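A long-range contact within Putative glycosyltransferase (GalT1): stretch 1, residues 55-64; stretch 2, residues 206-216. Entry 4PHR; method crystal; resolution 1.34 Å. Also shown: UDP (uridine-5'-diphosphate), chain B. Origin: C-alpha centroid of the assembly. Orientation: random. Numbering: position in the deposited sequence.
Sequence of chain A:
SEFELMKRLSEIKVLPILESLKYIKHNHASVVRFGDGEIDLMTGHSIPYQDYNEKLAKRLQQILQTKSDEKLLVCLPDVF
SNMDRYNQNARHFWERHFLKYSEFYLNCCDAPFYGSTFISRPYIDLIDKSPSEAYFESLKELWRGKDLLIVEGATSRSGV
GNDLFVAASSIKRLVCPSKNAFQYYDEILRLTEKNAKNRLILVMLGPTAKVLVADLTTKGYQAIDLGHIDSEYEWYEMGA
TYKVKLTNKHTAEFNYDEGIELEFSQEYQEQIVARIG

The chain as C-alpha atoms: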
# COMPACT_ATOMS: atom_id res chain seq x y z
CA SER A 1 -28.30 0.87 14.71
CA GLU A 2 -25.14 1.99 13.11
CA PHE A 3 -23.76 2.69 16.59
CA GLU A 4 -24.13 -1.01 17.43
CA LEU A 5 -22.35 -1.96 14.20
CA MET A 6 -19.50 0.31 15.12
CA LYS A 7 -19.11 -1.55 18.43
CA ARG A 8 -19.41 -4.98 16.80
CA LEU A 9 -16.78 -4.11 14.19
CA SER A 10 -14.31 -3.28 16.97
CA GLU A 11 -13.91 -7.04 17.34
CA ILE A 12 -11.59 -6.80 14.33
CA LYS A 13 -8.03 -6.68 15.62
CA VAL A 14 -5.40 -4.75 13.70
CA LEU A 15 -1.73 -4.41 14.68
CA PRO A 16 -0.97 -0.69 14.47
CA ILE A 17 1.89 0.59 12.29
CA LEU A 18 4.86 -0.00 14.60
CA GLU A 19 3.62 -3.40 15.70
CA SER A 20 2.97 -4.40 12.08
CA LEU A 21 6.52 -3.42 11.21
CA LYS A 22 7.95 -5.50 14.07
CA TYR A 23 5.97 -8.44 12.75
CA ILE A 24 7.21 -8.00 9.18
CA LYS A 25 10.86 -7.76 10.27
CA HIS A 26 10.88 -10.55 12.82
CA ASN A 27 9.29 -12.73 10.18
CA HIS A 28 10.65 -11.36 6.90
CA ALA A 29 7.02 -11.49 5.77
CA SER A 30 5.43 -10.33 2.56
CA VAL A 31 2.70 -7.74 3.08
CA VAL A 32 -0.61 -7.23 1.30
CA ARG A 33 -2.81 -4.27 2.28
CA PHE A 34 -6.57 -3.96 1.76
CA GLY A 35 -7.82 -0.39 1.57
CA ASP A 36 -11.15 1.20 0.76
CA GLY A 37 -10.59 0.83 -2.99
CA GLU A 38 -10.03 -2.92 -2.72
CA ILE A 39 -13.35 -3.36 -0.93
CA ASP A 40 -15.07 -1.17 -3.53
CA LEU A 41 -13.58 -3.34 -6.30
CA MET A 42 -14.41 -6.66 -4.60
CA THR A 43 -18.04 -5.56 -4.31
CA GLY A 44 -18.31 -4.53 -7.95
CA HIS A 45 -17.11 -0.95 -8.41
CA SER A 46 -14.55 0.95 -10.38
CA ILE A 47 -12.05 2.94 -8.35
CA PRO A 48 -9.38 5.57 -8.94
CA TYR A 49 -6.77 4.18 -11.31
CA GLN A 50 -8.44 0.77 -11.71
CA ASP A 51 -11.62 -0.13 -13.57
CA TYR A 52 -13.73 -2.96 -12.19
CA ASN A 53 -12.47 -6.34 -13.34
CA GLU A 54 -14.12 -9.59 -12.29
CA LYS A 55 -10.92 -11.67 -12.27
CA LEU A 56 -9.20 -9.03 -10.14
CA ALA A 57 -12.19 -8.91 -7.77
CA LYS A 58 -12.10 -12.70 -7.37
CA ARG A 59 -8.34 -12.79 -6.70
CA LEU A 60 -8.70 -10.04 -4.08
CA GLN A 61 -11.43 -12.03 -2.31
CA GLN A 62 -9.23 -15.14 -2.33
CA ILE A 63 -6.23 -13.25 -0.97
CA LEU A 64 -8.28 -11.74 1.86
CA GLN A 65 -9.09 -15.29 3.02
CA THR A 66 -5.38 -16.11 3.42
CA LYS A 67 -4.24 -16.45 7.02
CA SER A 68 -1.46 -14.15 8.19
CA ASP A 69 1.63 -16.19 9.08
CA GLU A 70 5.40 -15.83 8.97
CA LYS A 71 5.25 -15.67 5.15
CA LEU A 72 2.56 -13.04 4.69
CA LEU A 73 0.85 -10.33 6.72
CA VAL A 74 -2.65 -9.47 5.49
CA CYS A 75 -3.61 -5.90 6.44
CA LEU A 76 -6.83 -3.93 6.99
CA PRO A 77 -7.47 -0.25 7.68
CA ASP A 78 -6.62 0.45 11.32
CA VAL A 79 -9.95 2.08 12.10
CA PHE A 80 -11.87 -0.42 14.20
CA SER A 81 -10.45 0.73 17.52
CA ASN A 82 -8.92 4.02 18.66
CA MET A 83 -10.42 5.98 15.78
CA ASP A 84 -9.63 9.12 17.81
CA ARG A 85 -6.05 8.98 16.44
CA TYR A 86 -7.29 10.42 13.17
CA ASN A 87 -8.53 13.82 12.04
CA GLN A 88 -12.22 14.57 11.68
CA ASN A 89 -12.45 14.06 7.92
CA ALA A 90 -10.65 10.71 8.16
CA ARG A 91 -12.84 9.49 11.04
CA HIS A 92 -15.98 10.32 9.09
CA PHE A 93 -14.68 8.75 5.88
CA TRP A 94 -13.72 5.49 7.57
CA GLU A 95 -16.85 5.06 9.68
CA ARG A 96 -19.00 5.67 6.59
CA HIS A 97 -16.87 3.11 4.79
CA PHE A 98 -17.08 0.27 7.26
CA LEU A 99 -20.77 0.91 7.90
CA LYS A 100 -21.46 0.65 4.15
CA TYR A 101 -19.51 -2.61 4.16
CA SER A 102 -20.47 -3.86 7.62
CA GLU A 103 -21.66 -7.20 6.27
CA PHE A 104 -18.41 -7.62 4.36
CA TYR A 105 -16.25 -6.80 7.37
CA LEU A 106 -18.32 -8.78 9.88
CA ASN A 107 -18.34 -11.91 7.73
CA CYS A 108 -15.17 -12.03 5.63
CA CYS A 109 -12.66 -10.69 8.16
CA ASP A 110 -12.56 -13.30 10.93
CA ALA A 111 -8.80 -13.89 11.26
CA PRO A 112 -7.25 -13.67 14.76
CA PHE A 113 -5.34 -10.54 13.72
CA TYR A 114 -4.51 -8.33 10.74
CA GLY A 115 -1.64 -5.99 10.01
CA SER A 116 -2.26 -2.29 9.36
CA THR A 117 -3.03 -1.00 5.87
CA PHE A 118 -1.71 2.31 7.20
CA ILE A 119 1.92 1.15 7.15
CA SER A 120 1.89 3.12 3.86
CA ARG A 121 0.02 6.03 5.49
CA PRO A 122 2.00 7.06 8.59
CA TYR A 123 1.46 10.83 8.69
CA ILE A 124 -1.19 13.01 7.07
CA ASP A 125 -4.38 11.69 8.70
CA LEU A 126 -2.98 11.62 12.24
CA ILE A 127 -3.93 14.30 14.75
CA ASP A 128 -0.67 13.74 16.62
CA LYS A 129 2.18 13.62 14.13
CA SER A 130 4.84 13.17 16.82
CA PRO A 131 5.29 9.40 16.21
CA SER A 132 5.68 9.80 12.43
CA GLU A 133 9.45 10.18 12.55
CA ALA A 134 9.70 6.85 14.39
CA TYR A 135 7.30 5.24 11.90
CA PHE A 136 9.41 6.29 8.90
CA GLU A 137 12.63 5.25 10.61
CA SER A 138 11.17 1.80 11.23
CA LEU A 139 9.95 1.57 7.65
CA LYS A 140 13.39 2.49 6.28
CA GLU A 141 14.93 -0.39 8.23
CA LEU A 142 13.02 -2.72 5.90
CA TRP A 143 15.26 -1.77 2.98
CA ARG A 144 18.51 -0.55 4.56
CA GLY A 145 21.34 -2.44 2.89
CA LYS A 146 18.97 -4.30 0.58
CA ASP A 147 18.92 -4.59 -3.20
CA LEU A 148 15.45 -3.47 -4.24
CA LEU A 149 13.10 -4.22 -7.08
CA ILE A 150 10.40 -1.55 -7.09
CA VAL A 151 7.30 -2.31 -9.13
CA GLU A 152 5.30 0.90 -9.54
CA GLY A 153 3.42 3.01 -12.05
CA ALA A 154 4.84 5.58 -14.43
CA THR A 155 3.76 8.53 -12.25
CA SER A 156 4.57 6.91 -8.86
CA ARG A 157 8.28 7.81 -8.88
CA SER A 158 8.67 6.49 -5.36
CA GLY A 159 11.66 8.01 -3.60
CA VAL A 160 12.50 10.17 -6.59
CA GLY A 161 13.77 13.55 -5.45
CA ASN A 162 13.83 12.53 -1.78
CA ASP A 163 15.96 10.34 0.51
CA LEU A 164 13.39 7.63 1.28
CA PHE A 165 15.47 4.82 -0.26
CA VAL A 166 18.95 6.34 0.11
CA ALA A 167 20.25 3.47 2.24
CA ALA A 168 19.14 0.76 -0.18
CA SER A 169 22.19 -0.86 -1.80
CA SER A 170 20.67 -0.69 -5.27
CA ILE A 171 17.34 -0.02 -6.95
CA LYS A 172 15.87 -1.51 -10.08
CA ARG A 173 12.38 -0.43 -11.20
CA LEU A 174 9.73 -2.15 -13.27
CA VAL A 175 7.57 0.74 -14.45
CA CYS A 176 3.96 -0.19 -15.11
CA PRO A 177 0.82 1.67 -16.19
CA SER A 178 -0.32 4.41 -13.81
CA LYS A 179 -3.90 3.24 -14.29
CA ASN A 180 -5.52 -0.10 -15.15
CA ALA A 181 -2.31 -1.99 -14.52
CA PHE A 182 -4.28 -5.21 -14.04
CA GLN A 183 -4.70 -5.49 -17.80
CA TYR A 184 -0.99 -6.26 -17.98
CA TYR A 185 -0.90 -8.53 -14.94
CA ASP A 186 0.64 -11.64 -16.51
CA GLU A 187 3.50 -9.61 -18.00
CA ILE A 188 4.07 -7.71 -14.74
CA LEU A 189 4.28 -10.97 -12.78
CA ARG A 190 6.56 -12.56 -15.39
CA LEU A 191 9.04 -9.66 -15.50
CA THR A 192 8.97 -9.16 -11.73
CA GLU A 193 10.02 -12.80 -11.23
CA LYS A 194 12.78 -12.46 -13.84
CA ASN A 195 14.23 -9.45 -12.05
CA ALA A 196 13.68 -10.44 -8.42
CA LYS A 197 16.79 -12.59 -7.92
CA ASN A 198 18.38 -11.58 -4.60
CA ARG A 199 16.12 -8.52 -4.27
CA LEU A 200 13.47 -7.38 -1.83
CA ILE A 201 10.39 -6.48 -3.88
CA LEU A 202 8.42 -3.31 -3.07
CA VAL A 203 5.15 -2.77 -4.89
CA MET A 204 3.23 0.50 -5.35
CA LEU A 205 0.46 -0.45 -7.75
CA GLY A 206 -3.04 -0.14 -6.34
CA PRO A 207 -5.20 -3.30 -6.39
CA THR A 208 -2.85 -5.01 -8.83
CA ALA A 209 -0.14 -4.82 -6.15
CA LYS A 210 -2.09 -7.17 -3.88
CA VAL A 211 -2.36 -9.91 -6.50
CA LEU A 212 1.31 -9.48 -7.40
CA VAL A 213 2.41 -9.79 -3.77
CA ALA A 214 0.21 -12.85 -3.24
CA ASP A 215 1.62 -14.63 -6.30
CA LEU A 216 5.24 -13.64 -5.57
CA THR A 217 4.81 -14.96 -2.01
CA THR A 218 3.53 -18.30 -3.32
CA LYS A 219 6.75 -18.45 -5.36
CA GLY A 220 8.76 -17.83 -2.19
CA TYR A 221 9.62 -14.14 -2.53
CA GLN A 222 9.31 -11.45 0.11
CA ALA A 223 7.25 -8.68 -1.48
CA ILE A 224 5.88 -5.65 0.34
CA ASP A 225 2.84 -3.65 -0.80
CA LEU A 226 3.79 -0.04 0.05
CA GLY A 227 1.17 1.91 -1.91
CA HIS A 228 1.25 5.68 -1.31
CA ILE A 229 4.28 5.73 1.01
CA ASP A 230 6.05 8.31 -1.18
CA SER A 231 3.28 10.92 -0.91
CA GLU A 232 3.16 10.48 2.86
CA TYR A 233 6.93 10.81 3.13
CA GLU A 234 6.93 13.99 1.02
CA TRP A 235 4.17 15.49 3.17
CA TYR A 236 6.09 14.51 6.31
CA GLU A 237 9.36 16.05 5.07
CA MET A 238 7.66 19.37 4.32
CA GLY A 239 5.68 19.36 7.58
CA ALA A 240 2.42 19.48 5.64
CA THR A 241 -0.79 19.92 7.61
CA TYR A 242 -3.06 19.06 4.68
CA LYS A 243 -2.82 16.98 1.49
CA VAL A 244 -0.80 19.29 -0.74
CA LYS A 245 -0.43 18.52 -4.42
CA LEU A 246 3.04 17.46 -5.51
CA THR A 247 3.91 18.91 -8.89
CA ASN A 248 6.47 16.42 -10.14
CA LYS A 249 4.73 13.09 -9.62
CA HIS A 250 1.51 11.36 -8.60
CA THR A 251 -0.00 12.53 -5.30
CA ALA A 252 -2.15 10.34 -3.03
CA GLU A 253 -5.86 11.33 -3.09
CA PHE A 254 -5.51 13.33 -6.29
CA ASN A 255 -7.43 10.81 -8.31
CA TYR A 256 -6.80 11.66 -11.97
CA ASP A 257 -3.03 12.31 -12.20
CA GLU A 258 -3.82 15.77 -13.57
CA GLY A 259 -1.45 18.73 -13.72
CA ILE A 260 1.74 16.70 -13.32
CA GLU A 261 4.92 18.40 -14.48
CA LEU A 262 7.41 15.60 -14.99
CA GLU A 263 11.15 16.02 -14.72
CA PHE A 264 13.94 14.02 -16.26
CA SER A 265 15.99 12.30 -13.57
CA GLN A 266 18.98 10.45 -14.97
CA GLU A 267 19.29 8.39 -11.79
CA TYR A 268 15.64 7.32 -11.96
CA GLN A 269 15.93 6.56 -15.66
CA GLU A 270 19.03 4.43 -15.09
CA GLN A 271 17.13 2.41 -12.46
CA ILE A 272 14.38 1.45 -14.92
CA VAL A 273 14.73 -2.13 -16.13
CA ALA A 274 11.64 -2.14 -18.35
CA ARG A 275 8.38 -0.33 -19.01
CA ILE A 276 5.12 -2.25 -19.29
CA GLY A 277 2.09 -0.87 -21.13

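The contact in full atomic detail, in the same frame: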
# COMPACT_ATOMS: atom_id res chain seq x y z
N LYS A 55 -12.02 -10.79 -12.66
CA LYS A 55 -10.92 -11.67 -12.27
C LYS A 55 -10.12 -11.05 -11.13
O LYS A 55 -9.73 -11.75 -10.19
CB LYS A 55 -10.01 -11.95 -13.47
CG LYS A 55 -10.64 -12.82 -14.53
CD LYS A 55 -9.68 -13.08 -15.69
CE LYS A 55 -10.14 -14.24 -16.55
NZ LYS A 55 -11.48 -13.99 -17.15
N LEU A 56 -9.89 -9.75 -11.21
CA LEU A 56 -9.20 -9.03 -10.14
C LEU A 56 -10.02 -9.12 -8.84
O LEU A 56 -9.48 -9.41 -7.77
CB LEU A 56 -8.99 -7.57 -10.54
CG LEU A 56 -8.42 -6.63 -9.49
CD1 LEU A 56 -7.12 -7.16 -8.90
CD2 LEU A 56 -8.23 -5.23 -10.08
N ALA A 57 -11.32 -8.87 -8.95
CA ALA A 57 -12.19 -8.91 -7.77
C ALA A 57 -12.12 -10.28 -7.10
O ALA A 57 -12.02 -10.38 -5.88
CB ALA A 57 -13.62 -8.56 -8.15
N LYS A 58 -12.18 -11.35 -7.90
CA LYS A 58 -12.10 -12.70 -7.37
C LYS A 58 -10.76 -13.00 -6.68
O LYS A 58 -10.73 -13.58 -5.59
CB LYS A 58 -12.39 -13.71 -8.47
CG LYS A 58 -12.30 -15.15 -8.02
CD LYS A 58 -12.69 -16.10 -9.16
CE LYS A 58 -12.49 -17.55 -8.76
NZ LYS A 58 -13.45 -17.98 -7.71
N ARG A 59 -9.66 -12.59 -7.31
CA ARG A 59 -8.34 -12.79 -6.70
C ARG A 59 -8.25 -12.06 -5.36
O ARG A 59 -7.76 -12.62 -4.37
CB ARG A 59 -7.21 -12.30 -7.62
CG ARG A 59 -6.91 -13.25 -8.77
CD ARG A 59 -6.44 -14.63 -8.29
NE ARG A 59 -5.09 -14.62 -7.72
CZ ARG A 59 -4.79 -14.97 -6.47
NH1 ARG A 59 -5.73 -15.38 -5.64
NH2 ARG A 59 -3.53 -14.92 -6.05
N LEU A 60 -8.73 -10.82 -5.32
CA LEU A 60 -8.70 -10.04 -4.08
C LEU A 60 -9.47 -10.76 -2.97
O LEU A 60 -9.00 -10.83 -1.83
CB LEU A 60 -9.26 -8.63 -4.31
CG LEU A 60 -8.37 -7.69 -5.13
CD1 LEU A 60 -9.09 -6.38 -5.40
CD2 LEU A 60 -7.04 -7.44 -4.44
N GLN A 61 -10.64 -11.30 -3.30
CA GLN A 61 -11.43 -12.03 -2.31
C GLN A 61 -10.68 -13.26 -1.80
O GLN A 61 -10.69 -13.57 -0.61
CB GLN A 61 -12.78 -12.43 -2.91
CG GLN A 61 -13.72 -11.26 -3.12
CD GLN A 61 -14.88 -11.58 -4.05
OE1 GLN A 61 -14.87 -12.60 -4.74
NE2 GLN A 61 -15.87 -10.70 -4.09
N GLN A 62 -10.02 -13.97 -2.71
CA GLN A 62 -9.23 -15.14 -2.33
C GLN A 62 -8.07 -14.75 -1.41
O GLN A 62 -7.81 -15.41 -0.40
CB GLN A 62 -8.69 -15.84 -3.57
CG GLN A 62 -9.75 -16.48 -4.44
CD GLN A 62 -9.20 -16.99 -5.74
OE1 GLN A 62 -8.18 -16.49 -6.24
NE2 GLN A 62 -9.85 -17.99 -6.30
N ILE A 63 -7.38 -13.68 -1.75
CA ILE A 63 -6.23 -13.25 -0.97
C ILE A 63 -6.65 -12.85 0.44
O ILE A 63 -5.98 -13.18 1.42
CB ILE A 63 -5.46 -12.12 -1.69
CG1 ILE A 63 -4.89 -12.64 -3.02
CG2 ILE A 63 -4.34 -11.58 -0.80
CD1 ILE A 63 -4.59 -11.56 -4.02
N LEU A 64 -7.79 -12.18 0.56
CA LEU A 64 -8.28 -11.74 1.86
C LEU A 64 -8.55 -12.92 2.80
O LEU A 64 -8.50 -12.77 4.02
CB LEU A 64 -9.54 -10.89 1.70
CG LEU A 64 -10.15 -10.33 2.97
CD1 LEU A 64 -9.15 -9.42 3.68
CD2 LEU A 64 -11.43 -9.58 2.65
N GLY A 206 -1.61 -0.03 -6.55
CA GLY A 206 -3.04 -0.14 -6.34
C GLY A 206 -3.49 -1.58 -6.13
O GLY A 206 -2.78 -2.36 -5.49
N PRO A 207 -4.68 -1.94 -6.64
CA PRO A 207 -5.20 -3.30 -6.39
C PRO A 207 -4.34 -4.38 -7.03
O PRO A 207 -4.27 -5.50 -6.51
CB PRO A 207 -6.60 -3.27 -7.00
CG PRO A 207 -6.59 -2.11 -7.93
CD PRO A 207 -5.66 -1.10 -7.36
N THR A 208 -3.71 -4.05 -8.15
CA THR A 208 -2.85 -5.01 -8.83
C THR A 208 -1.70 -5.45 -7.92
O THR A 208 -1.25 -6.60 -7.97
CB THR A 208 -2.34 -4.45 -10.16
OG1 THR A 208 -3.46 -4.11 -10.98
CG2 THR A 208 -1.47 -5.47 -10.89
N ALA A 209 -1.22 -4.52 -7.08
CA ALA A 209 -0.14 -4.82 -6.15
C ALA A 209 -0.47 -6.00 -5.24
O ALA A 209 0.40 -6.80 -4.91
CB ALA A 209 0.19 -3.59 -5.29
N LYS A 210 -1.73 -6.13 -4.84
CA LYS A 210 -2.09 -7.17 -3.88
C LYS A 210 -1.99 -8.55 -4.53
O LYS A 210 -1.52 -9.52 -3.91
CB LYS A 210 -3.49 -6.94 -3.31
CG LYS A 210 -3.59 -5.66 -2.45
CD LYS A 210 -3.84 -4.43 -3.30
CE LYS A 210 -4.06 -3.15 -2.49
NZ LYS A 210 -2.83 -2.40 -2.12
N VAL A 211 -2.42 -8.65 -5.78
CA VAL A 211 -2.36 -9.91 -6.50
C VAL A 211 -0.90 -10.27 -6.76
O VAL A 211 -0.49 -11.42 -6.60
CB VAL A 211 -3.14 -9.85 -7.83
CG1 VAL A 211 -3.14 -11.22 -8.52
CG2 VAL A 211 -4.58 -9.40 -7.57
N LEU A 212 -0.11 -9.27 -7.15
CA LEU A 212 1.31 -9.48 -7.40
C LEU A 212 2.00 -10.00 -6.15
O LEU A 212 2.74 -11.00 -6.20
CB LEU A 212 1.97 -8.18 -7.87
CG LEU A 212 3.42 -8.29 -8.34
CD1 LEU A 212 3.52 -9.27 -9.51
CD2 LEU A 212 3.97 -6.92 -8.74
N VAL A 213 1.78 -9.35 -5.01
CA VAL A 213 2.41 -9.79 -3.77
C VAL A 213 2.00 -11.22 -3.41
O VAL A 213 2.83 -12.05 -3.03
CB VAL A 213 2.12 -8.80 -2.60
CG1 VAL A 213 2.51 -9.42 -1.26
CG2 VAL A 213 2.87 -7.48 -2.84
N ALA A 214 0.71 -11.51 -3.52
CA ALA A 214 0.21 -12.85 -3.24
C ALA A 214 0.91 -13.90 -4.09
O ALA A 214 1.37 -14.92 -3.58
CB ALA A 214 -1.30 -12.91 -3.44
N ASP A 215 1.00 -13.65 -5.40
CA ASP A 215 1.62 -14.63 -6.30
C ASP A 215 3.13 -14.75 -6.10
O ASP A 215 3.68 -15.85 -6.21
CB ASP A 215 1.29 -14.30 -7.76
CG ASP A 215 -0.17 -14.56 -8.12
OD1 ASP A 215 -0.88 -15.23 -7.34
OD2 ASP A 215 -0.59 -14.11 -9.21
N LEU A 216 3.80 -13.64 -5.84
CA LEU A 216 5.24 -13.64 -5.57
C LEU A 216 5.54 -14.43 -4.29
O LEU A 216 6.54 -15.14 -4.20
CB LEU A 216 5.75 -12.20 -5.41
CG LEU A 216 6.63 -11.46 -6.42
CD1 LEU A 216 6.75 -12.13 -7.79
CD2 LEU A 216 6.15 -10.00 -6.54
N1 UDP B . -0.93 2.75 -9.12
C2 UDP B . -0.39 2.51 -10.37
N3 UDP B . -1.12 1.84 -11.31
C4 UDP B . -2.39 1.39 -11.03
C5 UDP B . -2.94 1.62 -9.77
C6 UDP B . -2.24 2.43 -8.89
O2 UDP B . 0.74 2.92 -10.65
O4 UDP B . -2.99 0.76 -11.91
C1' UDP B . -0.10 3.40 -8.10
C2' UDP B . -0.34 4.84 -7.75
O2' UDP B . 0.27 5.69 -8.69
C3' UDP B . 0.33 4.91 -6.39
C4' UDP B . 0.06 3.54 -5.81
O4' UDP B . -0.35 2.70 -6.90
O3' UDP B . 1.72 5.07 -6.55
C5' UDP B . -1.01 3.57 -4.73
O5' UDP B . -1.27 2.25 -4.29
PA UDP B . -2.38 1.91 -3.18
O1A UDP B . -3.72 2.22 -3.71
O2A UDP B . -2.14 0.50 -2.78
O3A UDP B . -2.00 2.97 -2.01
PB UDP B . -2.53 3.18 -0.49
O1B UDP B . -3.40 4.39 -0.53
O2B UDP B . -1.29 3.42 0.28
O3B UDP B . -3.29 1.96 -0.06
O HOH W 1 -3.27 -14.25 -9.92

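Val211 is the centre of the contact: its CG2 lies 3.6 Å from Leu56 CD1 and 3.9 Å from Arg59 CB, and Ile63 CD1 lies 3.7 Å from Val211 CA. The two helices pack at 54° between their N-to-C directions, their axes approaching to 9.7 Å, and bury 395 Å². Leu56, Leu60 and Ile63 gather around one valine, each a helical turn or so from the next. Toward the start of the second helix, Leu56 CD2 meets Pro207 CB at 4.0 Å, while Leu60, whose CA-to-CB bond points sideways, still brings CD2 to 3.8 Å from Lys210 CB. Lys210 therefore lends its aliphatic base to the packing; its CA-to-CB bond points toward the first helix, while NZ, farther out, donates to UDP O2A at 3.1 Å. Farther along, the small side chain of Ala214 contacts Ile63, CB to CD1 at 3.6 Å. At the polar edge Arg59, folded with chi1 to chi3 all m, brings NH2 to 4.0 Å from Ala214 CB, and NH2 forms a salt bridge with Asp215 OD1 at 3.0 Å, the oxygen lying near the guanidinium plane. Water 1 adds a second link, accepting from Arg59 NE (2.9 Å) and donating to Asp215 OD2 (2.8 Å). Within its own helix, Arg59 NH1 donates to Gln62 OE1 at 2.8 Å, so all three guanidinium nitrogens have partners.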